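PDB 6DXN: Thiol:disulfide interchange protein from Klebsiella pneumoniae, which probably acts as a periplasmic thiol:disulfide oxidoreductase of the DsbA family, introducing disulfide bonds into exported proteins. Local coordinates for residues Lys4-Phe12 with Asp179-Lys190; Ser17-Phe28 with Arg139-Met147. All coordinates share one frame; numbering follows the deposited sequence.

Contact 1 (Lys4-Phe12 with Asp179-Lys190); sequences KDYQAGKNF and DMANLVLFLLNK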
loop_
_atom_site.group_PDB
_atom_site.type_symbol
_atom_site.label_atom_id
_atom_site.label_comp_id
_atom_site.label_asym_id
_atom_site.label_seq_id
_atom_site.Cartn_x
_atom_site.Cartn_y
_atom_site.Cartn_z
ATOM N N LYS A 4 15.192 -9.358 -17.710
ATOM C CA LYS A 4 14.073 -9.338 -18.648
ATOM C C LYS A 4 13.820 -7.915 -19.156
ATOM O O LYS A 4 13.991 -6.940 -18.425
ATOM C CB LYS A 4 12.817 -9.890 -17.972
ATOM C CG LYS A 4 12.981 -11.275 -17.370
ATOM C CD LYS A 4 11.742 -11.772 -16.677
ATOM C CE LYS A 4 11.916 -13.156 -16.094
ATOM N NZ LYS A 4 10.657 -13.647 -15.485
ATOM N N ASP A 5 13.379 -7.836 -20.415
ATOM C CA ASP A 5 13.062 -6.589 -21.096
ATOM C C ASP A 5 11.545 -6.358 -21.038
ATOM O O ASP A 5 10.847 -6.510 -22.053
ATOM C CB ASP A 5 13.565 -6.631 -22.541
ATOM C CG ASP A 5 13.407 -5.320 -23.293
ATOM O OD1 ASP A 5 13.296 -4.264 -22.631
ATOM O OD2 ASP A 5 13.388 -5.367 -24.536
ATOM N N TYR A 6 11.048 -5.996 -19.845
ATOM C CA TYR A 6 9.609 -5.740 -19.619
ATOM C C TYR A 6 9.077 -4.759 -20.671
ATOM O O TYR A 6 9.654 -3.686 -20.903
ATOM C CB TYR A 6 9.369 -5.270 -18.183
ATOM C CG TYR A 6 9.846 -6.262 -17.153
ATOM C CD1 TYR A 6 9.133 -7.420 -16.899
ATOM C CD2 TYR A 6 11.019 -6.052 -16.444
ATOM C CE1 TYR A 6 9.563 -8.340 -15.959
ATOM C CE2 TYR A 6 11.467 -6.964 -15.503
ATOM C CZ TYR A 6 10.738 -8.114 -15.263
ATOM O OH TYR A 6 11.166 -9.015 -14.341
ATOM N N GLN A 7 7.945 -5.143 -21.275
ATOM C CA GLN A 7 7.346 -4.430 -22.391
ATOM C C GLN A 7 6.131 -3.602 -21.963
ATOM O O GLN A 7 5.285 -4.068 -21.192
ATOM C CB GLN A 7 6.924 -5.463 -23.439
ATOM C CG GLN A 7 8.094 -6.242 -24.027
ATOM C CD GLN A 7 8.911 -5.393 -24.968
ATOM O OE1 GLN A 7 8.387 -4.825 -25.925
ATOM N NE2 GLN A 7 10.211 -5.329 -24.719
ATOM N N ALA A 8 6.075 -2.360 -22.471
ATOM C CA ALA A 8 4.931 -1.493 -22.254
ATOM C C ALA A 8 3.725 -2.144 -22.940
ATOM O O ALA A 8 3.852 -2.669 -24.048
ATOM C CB ALA A 8 5.191 -0.116 -22.807
ATOM N N GLY A 9 2.571 -2.101 -22.271
ATOM C CA GLY A 9 1.339 -2.697 -22.766
ATOM C C GLY A 9 1.095 -4.054 -22.128
ATOM O O GLY A 9 -0.008 -4.335 -21.655
ATOM N N LYS A 10 2.148 -4.879 -22.106
ATOM C CA LYS A 10 2.102 -6.231 -21.543
ATOM C C LYS A 10 2.285 -6.203 -20.019
ATOM O O LYS A 10 1.435 -6.704 -19.284
ATOM C CB LYS A 10 3.211 -7.092 -22.158
ATOM C CG LYS A 10 3.328 -8.522 -21.632
ATOM C CD LYS A 10 4.597 -9.201 -22.113
ATOM C CE LYS A 10 4.789 -10.612 -21.602
ATOM N NZ LYS A 10 3.787 -11.550 -22.160
ATOM N N ASN A 11 3.397 -5.601 -19.574
ATOM C CA ASN A 11 3.830 -5.586 -18.177
ATOM C C ASN A 11 3.423 -4.301 -17.442
ATOM O O ASN A 11 3.386 -4.286 -16.211
ATOM C CB ASN A 11 5.347 -5.782 -18.090
ATOM C CG ASN A 11 5.798 -7.131 -18.609
ATOM O OD1 ASN A 11 6.575 -7.207 -19.565
ATOM N ND2 ASN A 11 5.279 -8.199 -18.020
ATOM N N PHE A 12 3.119 -3.235 -18.186
ATOM C CA PHE A 12 2.781 -1.976 -17.544
ATOM C C PHE A 12 2.193 -1.006 -18.572
ATOM O O PHE A 12 2.450 -1.133 -19.773
ATOM C CB PHE A 12 4.027 -1.366 -16.893
ATOM C CG PHE A 12 5.150 -1.104 -17.867
ATOM C CD1 PHE A 12 6.104 -2.075 -18.129
ATOM C CD2 PHE A 12 5.229 0.098 -18.553
ATOM C CE1 PHE A 12 7.121 -1.846 -19.044
ATOM C CE2 PHE A 12 6.243 0.325 -19.472
ATOM C CZ PHE A 12 7.187 -0.646 -19.709
ATOM N N ASP A 179 9.753 -11.451 -9.589
ATOM C CA ASP A 179 9.510 -10.876 -10.926
ATOM C C ASP A 179 8.904 -9.474 -10.770
ATOM O O ASP A 179 9.178 -8.569 -11.568
ATOM C CB ASP A 179 8.614 -11.802 -11.764
ATOM C CG ASP A 179 8.759 -11.642 -13.274
ATOM O OD1 ASP A 179 9.823 -11.173 -13.704
ATOM O OD2 ASP A 179 7.812 -12.016 -14.011
HETATM N N MSE A 180 8.074 -9.306 -9.732
HETATM C CA MSE A 180 7.442 -8.028 -9.465
HETATM C C MSE A 180 8.484 -7.028 -9.034
HETATM O O MSE A 180 8.492 -5.889 -9.515
HETATM C CB MSE A 180 6.350 -8.191 -8.407
HETATM C CG MSE A 180 5.947 -6.841 -7.829
HETATM SE SE MSE A 180 4.917 -5.793 -9.128
HETATM C CE MSE A 180 3.131 -6.551 -8.724
ATOM N N ALA A 181 9.376 -7.447 -8.127
ATOM C CA ALA A 181 10.452 -6.571 -7.639
ATOM C C ALA A 181 11.387 -6.207 -8.800
ATOM O O ALA A 181 11.893 -5.091 -8.871
ATOM C CB ALA A 181 11.207 -7.230 -6.517
ATOM N N ASN A 182 11.622 -7.177 -9.688
ATOM C CA ASN A 182 12.475 -6.958 -10.866
ATOM C C ASN A 182 11.827 -5.900 -11.770
ATOM O O ASN A 182 12.497 -4.948 -12.179
ATOM C CB ASN A 182 12.763 -8.265 -11.606
ATOM C CG ASN A 182 13.783 -9.137 -10.904
ATOM O OD1 ASN A 182 14.566 -8.659 -10.085
ATOM N ND2 ASN A 182 13.804 -10.412 -11.242
ATOM N N LEU A 183 10.525 -6.064 -12.051
ATOM C CA LEU A 183 9.767 -5.112 -12.883
ATOM C C LEU A 183 9.779 -3.721 -12.234
ATOM O O LEU A 183 9.995 -2.719 -12.926
ATOM C CB LEU A 183 8.330 -5.604 -13.082
ATOM C CG LEU A 183 7.384 -4.621 -13.776
ATOM C CD1 LEU A 183 7.905 -4.217 -15.146
ATOM C CD2 LEU A 183 5.990 -5.207 -13.907
ATOM N N VAL A 184 9.529 -3.659 -10.919
ATOM C CA VAL A 184 9.545 -2.369 -10.213
ATOM C C VAL A 184 10.891 -1.675 -10.478
ATOM O O VAL A 184 10.934 -0.502 -10.862
ATOM C CB VAL A 184 9.260 -2.520 -8.703
ATOM C CG1 VAL A 184 9.767 -1.333 -7.887
ATOM C CG2 VAL A 184 7.784 -2.735 -8.432
ATOM N N LEU A 185 11.987 -2.415 -10.286
ATOM C CA LEU A 185 13.321 -1.840 -10.471
ATOM C C LEU A 185 13.506 -1.357 -11.916
ATOM O O LEU A 185 14.031 -0.268 -12.132
ATOM C CB LEU A 185 14.382 -2.874 -10.088
ATOM C CG LEU A 185 14.589 -3.072 -8.590
ATOM C CD1 LEU A 185 15.697 -4.081 -8.337
ATOM C CD2 LEU A 185 14.911 -1.753 -7.909
ATOM N N PHE A 186 13.063 -2.180 -12.871
ATOM C CA PHE A 186 13.133 -1.882 -14.305
ATOM C C PHE A 186 12.429 -0.550 -14.593
ATOM O O PHE A 186 12.842 0.202 -15.472
ATOM C CB PHE A 186 12.500 -3.010 -15.127
ATOM C CG PHE A 186 12.355 -2.728 -16.604
ATOM C CD1 PHE A 186 11.247 -2.054 -17.094
ATOM C CD2 PHE A 186 13.325 -3.140 -17.508
ATOM C CE1 PHE A 186 11.117 -1.786 -18.448
ATOM C CE2 PHE A 186 13.187 -2.887 -18.864
ATOM C CZ PHE A 186 12.085 -2.208 -19.332
ATOM N N LEU A 187 11.382 -0.252 -13.818
ATOM C CA LEU A 187 10.630 0.979 -14.030
ATOM C C LEU A 187 11.306 2.169 -13.338
ATOM O O LEU A 187 11.269 3.269 -13.872
ATOM C CB LEU A 187 9.188 0.787 -13.553
ATOM C CG LEU A 187 8.335 -0.115 -14.446
ATOM C CD1 LEU A 187 6.947 -0.306 -13.857
ATOM C CD2 LEU A 187 8.245 0.444 -15.861
ATOM N N LEU A 188 11.905 1.945 -12.162
ATOM C CA LEU A 188 12.578 3.029 -11.431
ATOM C C LEU A 188 13.816 3.502 -12.202
ATOM O O LEU A 188 14.171 4.679 -12.127
ATOM C CB LEU A 188 12.978 2.542 -10.035
ATOM C CG LEU A 188 11.840 2.413 -9.024
ATOM C CD1 LEU A 188 12.300 1.648 -7.795
ATOM C CD2 LEU A 188 11.301 3.785 -8.636
ATOM N N ASN A 189 14.441 2.574 -12.942
ATOM C CA ASN A 189 15.670 2.819 -13.705
ATOM C C ASN A 189 15.351 3.201 -15.154
ATOM O O ASN A 189 16.172 2.973 -16.054
ATOM C CB ASN A 189 16.574 1.580 -13.734
ATOM C CG ASN A 189 16.840 0.980 -12.369
ATOM O OD1 ASN A 189 16.384 1.498 -11.350
ATOM N ND2 ASN A 189 17.565 -0.126 -12.343
ATOM N N LYS A 190 14.176 3.793 -15.378
ATOM C CA LYS A 190 13.761 4.171 -16.726
ATOM C C LYS A 190 14.013 5.659 -16.961
ATOM O O LYS A 190 13.795 6.475 -16.068
ATOM C CB LYS A 190 12.286 3.815 -16.935
ATOM C CG LYS A 190 11.702 4.264 -18.266
ATOM C CD LYS A 190 10.343 3.696 -18.552
ATOM C CE LYS A 190 10.369 2.205 -18.791
ATOM N NZ LYS A 190 9.014 1.680 -19.063
#

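Contact 2 (Ser17-Phe28 with Arg139-Met147); sequences STVKQPPPLVEF and RQDNLVEKM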
loop_
_atom_site.group_PDB
_atom_site.type_symbol
_atom_site.label_atom_id
_atom_site.label_comp_id
_atom_site.label_asym_id
_atom_site.label_seq_id
_atom_site.Cartn_x
_atom_site.Cartn_y
_atom_site.Cartn_z
ATOM N N SER A 17 -0.529 11.600 -15.043
ATOM C CA SER A 17 -0.966 12.260 -13.821
ATOM C C SER A 17 -0.598 13.746 -13.890
ATOM O O SER A 17 0.264 14.143 -14.676
ATOM C CB SER A 17 -0.362 11.603 -12.607
ATOM O OG SER A 17 -0.784 12.254 -11.416
ATOM N N THR A 18 -1.273 14.546 -13.059
ATOM C CA THR A 18 -1.039 15.986 -12.973
ATOM C C THR A 18 -0.253 16.281 -11.686
ATOM O O THR A 18 0.278 17.378 -11.515
ATOM C CB THR A 18 -2.362 16.763 -13.053
ATOM O OG1 THR A 18 -2.046 18.146 -13.196
ATOM C CG2 THR A 18 -3.264 16.557 -11.853
ATOM N N VAL A 19 -0.181 15.273 -10.804
ATOM C CA VAL A 19 0.516 15.361 -9.514
ATOM C C VAL A 19 1.941 15.880 -9.750
ATOM O O VAL A 19 2.696 15.320 -10.538
ATOM C CB VAL A 19 0.517 13.997 -8.793
ATOM C CG1 VAL A 19 1.348 14.016 -7.518
ATOM C CG2 VAL A 19 -0.898 13.524 -8.493
ATOM N N LYS A 20 2.292 16.950 -9.032
ATOM C CA LYS A 20 3.594 17.588 -9.175
ATOM C C LYS A 20 4.692 16.657 -8.646
ATOM O O LYS A 20 5.641 16.350 -9.370
ATOM C CB LYS A 20 3.586 18.942 -8.460
ATOM C CG LYS A 20 4.783 19.845 -8.741
ATOM C CD LYS A 20 4.685 21.191 -8.050
ATOM C CE LYS A 20 5.830 22.130 -8.373
ATOM N NZ LYS A 20 5.857 22.501 -9.809
ATOM N N GLN A 21 4.540 16.188 -7.401
ATOM C CA GLN A 21 5.550 15.333 -6.767
ATOM C C GLN A 21 4.929 13.996 -6.370
ATOM O O GLN A 21 4.587 13.779 -5.211
ATOM C CB GLN A 21 6.164 16.050 -5.561
ATOM C CG GLN A 21 6.847 17.365 -5.920
ATOM C CD GLN A 21 8.014 17.191 -6.862
ATOM O OE1 GLN A 21 8.743 16.203 -6.809
ATOM N NE2 GLN A 21 8.218 18.175 -7.724
ATOM N N PRO A 22 4.782 13.048 -7.321
ATOM C CA PRO A 22 4.202 11.742 -7.018
ATOM C C PRO A 22 5.197 10.852 -6.283
ATOM O O PRO A 22 6.402 10.964 -6.490
ATOM C CB PRO A 22 3.907 11.164 -8.410
ATOM C CG PRO A 22 4.977 11.777 -9.286
ATOM C CD PRO A 22 5.191 13.169 -8.729
ATOM N N PRO A 23 4.737 9.940 -5.402
ATOM C CA PRO A 23 5.654 9.030 -4.725
ATOM C C PRO A 23 6.488 8.297 -5.769
ATOM O O PRO A 23 6.007 7.989 -6.860
ATOM C CB PRO A 23 4.737 8.062 -3.965
ATOM C CG PRO A 23 3.440 8.825 -3.799
ATOM C CD PRO A 23 3.340 9.738 -5.001
ATOM N N PRO A 24 7.790 8.072 -5.520
ATOM C CA PRO A 24 8.602 7.305 -6.458
ATOM C C PRO A 24 8.017 5.894 -6.637
ATOM O O PRO A 24 8.138 5.291 -7.713
ATOM C CB PRO A 24 9.978 7.247 -5.783
ATOM C CG PRO A 24 9.999 8.423 -4.833
ATOM C CD PRO A 24 8.565 8.613 -4.394
ATOM N N LEU A 25 7.397 5.385 -5.567
ATOM C CA LEU A 25 6.815 4.053 -5.574
ATOM C C LEU A 25 5.665 3.996 -4.562
ATOM O O LEU A 25 5.859 4.233 -3.358
ATOM C CB LEU A 25 7.902 3.032 -5.224
ATOM C CG LEU A 25 7.448 1.572 -5.202
ATOM C CD1 LEU A 25 7.056 1.110 -6.596
ATOM C CD2 LEU A 25 8.533 0.676 -4.623
ATOM N N VAL A 26 4.470 3.681 -5.068
ATOM C CA VAL A 26 3.298 3.612 -4.220
ATOM C C VAL A 26 2.446 2.410 -4.655
ATOM O O VAL A 26 2.323 2.111 -5.857
ATOM C CB VAL A 26 2.511 4.941 -4.231
ATOM C CG1 VAL A 26 1.979 5.298 -5.611
ATOM C CG2 VAL A 26 1.371 4.939 -3.218
ATOM N N GLU A 27 1.924 1.708 -3.645
ATOM C CA GLU A 27 1.012 0.581 -3.778
ATOM C C GLU A 27 -0.315 1.012 -3.158
ATOM O O GLU A 27 -0.383 1.237 -1.949
ATOM C CB GLU A 27 1.565 -0.670 -3.078
ATOM C CG GLU A 27 0.573 -1.831 -2.960
ATOM C CD GLU A 27 1.063 -3.005 -2.118
ATOM O OE1 GLU A 27 2.113 -2.859 -1.454
ATOM O OE2 GLU A 27 0.408 -4.066 -2.128
ATOM N N PHE A 28 -1.343 1.161 -3.995
ATOM C CA PHE A 28 -2.662 1.475 -3.476
ATOM C C PHE A 28 -3.266 0.148 -3.004
ATOM O O PHE A 28 -3.201 -0.850 -3.706
ATOM C CB PHE A 28 -3.508 2.224 -4.510
ATOM C CG PHE A 28 -3.032 3.627 -4.821
ATOM C CD1 PHE A 28 -3.363 4.690 -3.994
ATOM C CD2 PHE A 28 -2.295 3.892 -5.964
ATOM C CE1 PHE A 28 -2.943 5.978 -4.286
ATOM C CE2 PHE A 28 -1.877 5.182 -6.258
ATOM C CZ PHE A 28 -2.198 6.220 -5.417
ATOM N N ARG A 139 -3.316 13.200 1.672
ATOM C CA ARG A 139 -2.398 12.781 0.590
ATOM C C ARG A 139 -2.905 11.481 -0.054
ATOM O O ARG A 139 -2.949 11.350 -1.286
ATOM C CB ARG A 139 -0.988 12.587 1.161
ATOM C CG ARG A 139 0.050 12.018 0.198
ATOM C CD ARG A 139 0.421 12.951 -0.942
ATOM N NE ARG A 139 1.601 12.503 -1.678
ATOM C CZ ARG A 139 2.150 13.159 -2.700
ATOM N NH1 ARG A 139 1.607 14.286 -3.132
ATOM N NH2 ARG A 139 3.242 12.688 -3.284
ATOM N N GLN A 140 -3.236 10.513 0.800
ATOM C CA GLN A 140 -3.730 9.200 0.379
ATOM C C GLN A 140 -5.004 9.341 -0.472
ATOM O O GLN A 140 -5.072 8.780 -1.564
ATOM C CB GLN A 140 -3.929 8.318 1.615
ATOM C CG GLN A 140 -2.622 7.736 2.151
ATOM C CD GLN A 140 -2.766 7.112 3.519
ATOM O OE1 GLN A 140 -2.713 5.895 3.679
ATOM N NE2 GLN A 140 -2.987 7.945 4.523
ATOM N N ASP A 141 -5.995 10.094 0.023
ATOM C CA ASP A 141 -7.273 10.299 -0.675
ATOM C C ASP A 141 -7.074 11.086 -1.984
ATOM O O ASP A 141 -7.667 10.765 -3.023
ATOM C CB ASP A 141 -8.282 11.018 0.228
ATOM C CG ASP A 141 -8.706 10.239 1.467
ATOM O OD1 ASP A 141 -8.586 8.988 1.458
ATOM O OD2 ASP A 141 -9.155 10.893 2.439
ATOM N N ASN A 142 -6.233 12.121 -1.933
ATOM C CA ASN A 142 -6.006 12.985 -3.090
ATOM C C ASN A 142 -5.360 12.210 -4.252
ATOM O O ASN A 142 -5.730 12.404 -5.412
ATOM C CB ASN A 142 -5.119 14.179 -2.726
ATOM C CG ASN A 142 -4.983 15.168 -3.863
ATOM O OD1 ASN A 142 -5.969 15.512 -4.514
ATOM N ND2 ASN A 142 -3.771 15.637 -4.097
ATOM N N LEU A 143 -4.395 11.340 -3.940
ATOM C CA LEU A 143 -3.681 10.593 -4.995
ATOM C C LEU A 143 -4.555 9.478 -5.587
ATOM O O LEU A 143 -4.408 9.162 -6.772
ATOM C CB LEU A 143 -2.342 10.074 -4.463
ATOM C CG LEU A 143 -1.152 11.012 -4.697
ATOM C CD1 LEU A 143 -1.466 12.447 -4.319
ATOM C CD2 LEU A 143 0.078 10.531 -3.959
ATOM N N VAL A 144 -5.462 8.901 -4.790
ATOM C CA VAL A 144 -6.358 7.878 -5.342
ATOM C C VAL A 144 -7.169 8.521 -6.478
ATOM O O VAL A 144 -7.426 7.887 -7.508
ATOM C CB VAL A 144 -7.248 7.237 -4.256
ATOM C CG1 VAL A 144 -8.446 6.506 -4.841
ATOM C CG2 VAL A 144 -6.443 6.313 -3.359
ATOM N N GLU A 145 -7.541 9.793 -6.288
ATOM C CA GLU A 145 -8.282 10.548 -7.298
ATOM C C GLU A 145 -7.339 10.945 -8.450
ATOM O O GLU A 145 -7.546 10.533 -9.594
ATOM C CB GLU A 145 -8.987 11.737 -6.634
ATOM C CG GLU A 145 -9.744 12.640 -7.592
ATOM C CD GLU A 145 -8.938 13.772 -8.208
ATOM O OE1 GLU A 145 -8.252 14.495 -7.448
ATOM O OE2 GLU A 145 -8.991 13.928 -9.441
ATOM N N LYS A 146 -6.282 11.702 -8.144
ATOM C CA LYS A 146 -5.361 12.207 -9.196
ATOM C C LYS A 146 -4.790 11.062 -10.048
ATOM O O LYS A 146 -4.797 11.150 -11.279
ATOM C CB LYS A 146 -4.249 13.057 -8.575
ATOM C CG LYS A 146 -4.710 14.365 -7.938
ATOM C CD LYS A 146 -5.432 15.293 -8.897
ATOM C CE LYS A 146 -5.735 16.652 -8.298
ATOM N NZ LYS A 146 -6.568 16.539 -7.075
HETATM N N MSE A 147 -4.315 9.988 -9.401
HETATM C CA MSE A 147 -3.730 8.850 -10.131
HETATM C C MSE A 147 -4.762 7.971 -10.831
HETATM O O MSE A 147 -4.393 7.107 -11.628
HETATM C CB MSE A 147 -2.832 8.055 -9.192
HETATM C CG MSE A 147 -1.755 8.975 -8.617
HETATM SE SE MSE A 147 -0.042 8.030 -8.411
HETATM C CE MSE A 147 0.439 8.759 -6.661
#

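Contact 1 (Lys4-Phe12 with Asp179-Lys190)
The N-terminal lead-in to the first strand of the DsbA-type thioredoxin fold lies here along the last helix, 173-188, and Tyr6 makes much of the contact. Its hydroxyl gives a hydrogen bond to Asp179, Tyr6 OH to Asp179 OD1 being 2.6 Å, and meets that oxygen on the anti side, 33° out of the carboxylate plane. The same oxygen takes a salt bridge from the other face of the carboxylate, with Lys4 NZ 3.2 Å from Asp179 OD1; the lysine runs extended beyond CG and crosses the aspartate at about a right angle. The second carboxylate oxygen, OD2, is held by the backbone N of Ala169.

The tyrosine ring lies between Leu183 CA, over one face and 4.0 Å from the centroid, and Lys4 CB, over the rim of the opposite one. Its edge turns to the face of Phe186 in a T-shaped pair, centroids 5.4 Å apart and planes at 76°. Tyr6 CB also sits over that phenylalanine face, and Leu183 CD1 packs on Tyr6 CG at 3.5 Å.

Toward the C-terminal end of the helix, Phe12 takes over. With CG lodged between the backbone N and the carbonyl carbon (chi1 59°), its ring receives Leu187 CD2 almost exactly over its centre, 3.8 Å from the centroid, while Ala8 CA lies over the rim of the opposite face. Lys190 NZ comes obliquely to 3.0 Å from Phe12 CZ; the cation-pi partner of this lysine is Tyr161.

Two donors on one carboxylate oxygen would be expected to stabilise the charged form of Asp179. The Tyr6 OH bond, together with the packing over and at the edge of the ring, limits the turning of the phenol, so a polar clamp at one end and aromatic packing at the other seat the irregular N-terminal segment on the helix.

Contact 2 (Ser17-Phe28 with Arg139-Met147)
Arg139, on helix 131-146, reaches across to the proline-rich loop that leads into strand 25-29. From CB the chain leaves with CG anti to the backbone N (chi1 174°), turns about the CB-CG bond and then runs extended to the guanidinium, whose NE makes a weak hydrogen bond to the hydroxyl of Tyr62. CZ stands 3.6 Å from Gln21 O, and beyond it NH2 donates to that carbonyl: Arg139 NH2 to Gln21 O is 2.6 Å, with a nearly straight N-H...O angle of 168°. The acceptor lies in the guanidinium plane and the donor in the carbonyl plane, so the two flat groups meet edge on. NH2 also comes within 3.4 Å of Pro23 CD, and Leu143 CD2 lies over the rim of one guanidinium face.

Beyond this bond the contact turns apolar. Pro23 CD meets Leu143 CD2 and the selenomethionine methyl, Met147 CE, tip to tip. That methyl also reaches Val26 CG1 and, at 3.9 Å, Phe28 CZ. The selenium makes a Met-aromatic contact at the edge of the Phe28 ring, 5.2 Å from its centroid, while Val144 CG2 approaches Phe28 CD1 obliquely at 3.5 Å. Toward the loop's start, Val19 CG2 presses on Lys146 CB at 3.4 Å, a tight fit, and Ser17 OG accepts from Val19 N in an ST turn.

One straight, short bond gives the backbone carbonyl of Gln21 a charged donor at one side of the contact. Pro23, Leu143, Met147 and Phe28 pack beyond it, where helix 139-146 crosses strand 25-28 at 88°.

How the contacts relate
Contact 2 is nested inside the chain loop that contact 1 closes: 4-12 comes first, then 17-28, then 139-147, and finally 179-190. Their centres are about 19 Å apart. The first segment of each leads into a strand of the same mixed sheet: contact 1 into the edge strand 12-14, contact 2 into the inner strand 25-29, with strands 161-163 and 154-157 between those two. The contacts also touch directly, since Leu188 CD2 lies 3.6 Å from Pro24 O and Val184 CG1 packs on Leu25 CD1. Contact 1 brings the two chain ends together near the edge strand, while contact 2 joins helix 131-146 to an inner strand of the thioredoxin-like fold.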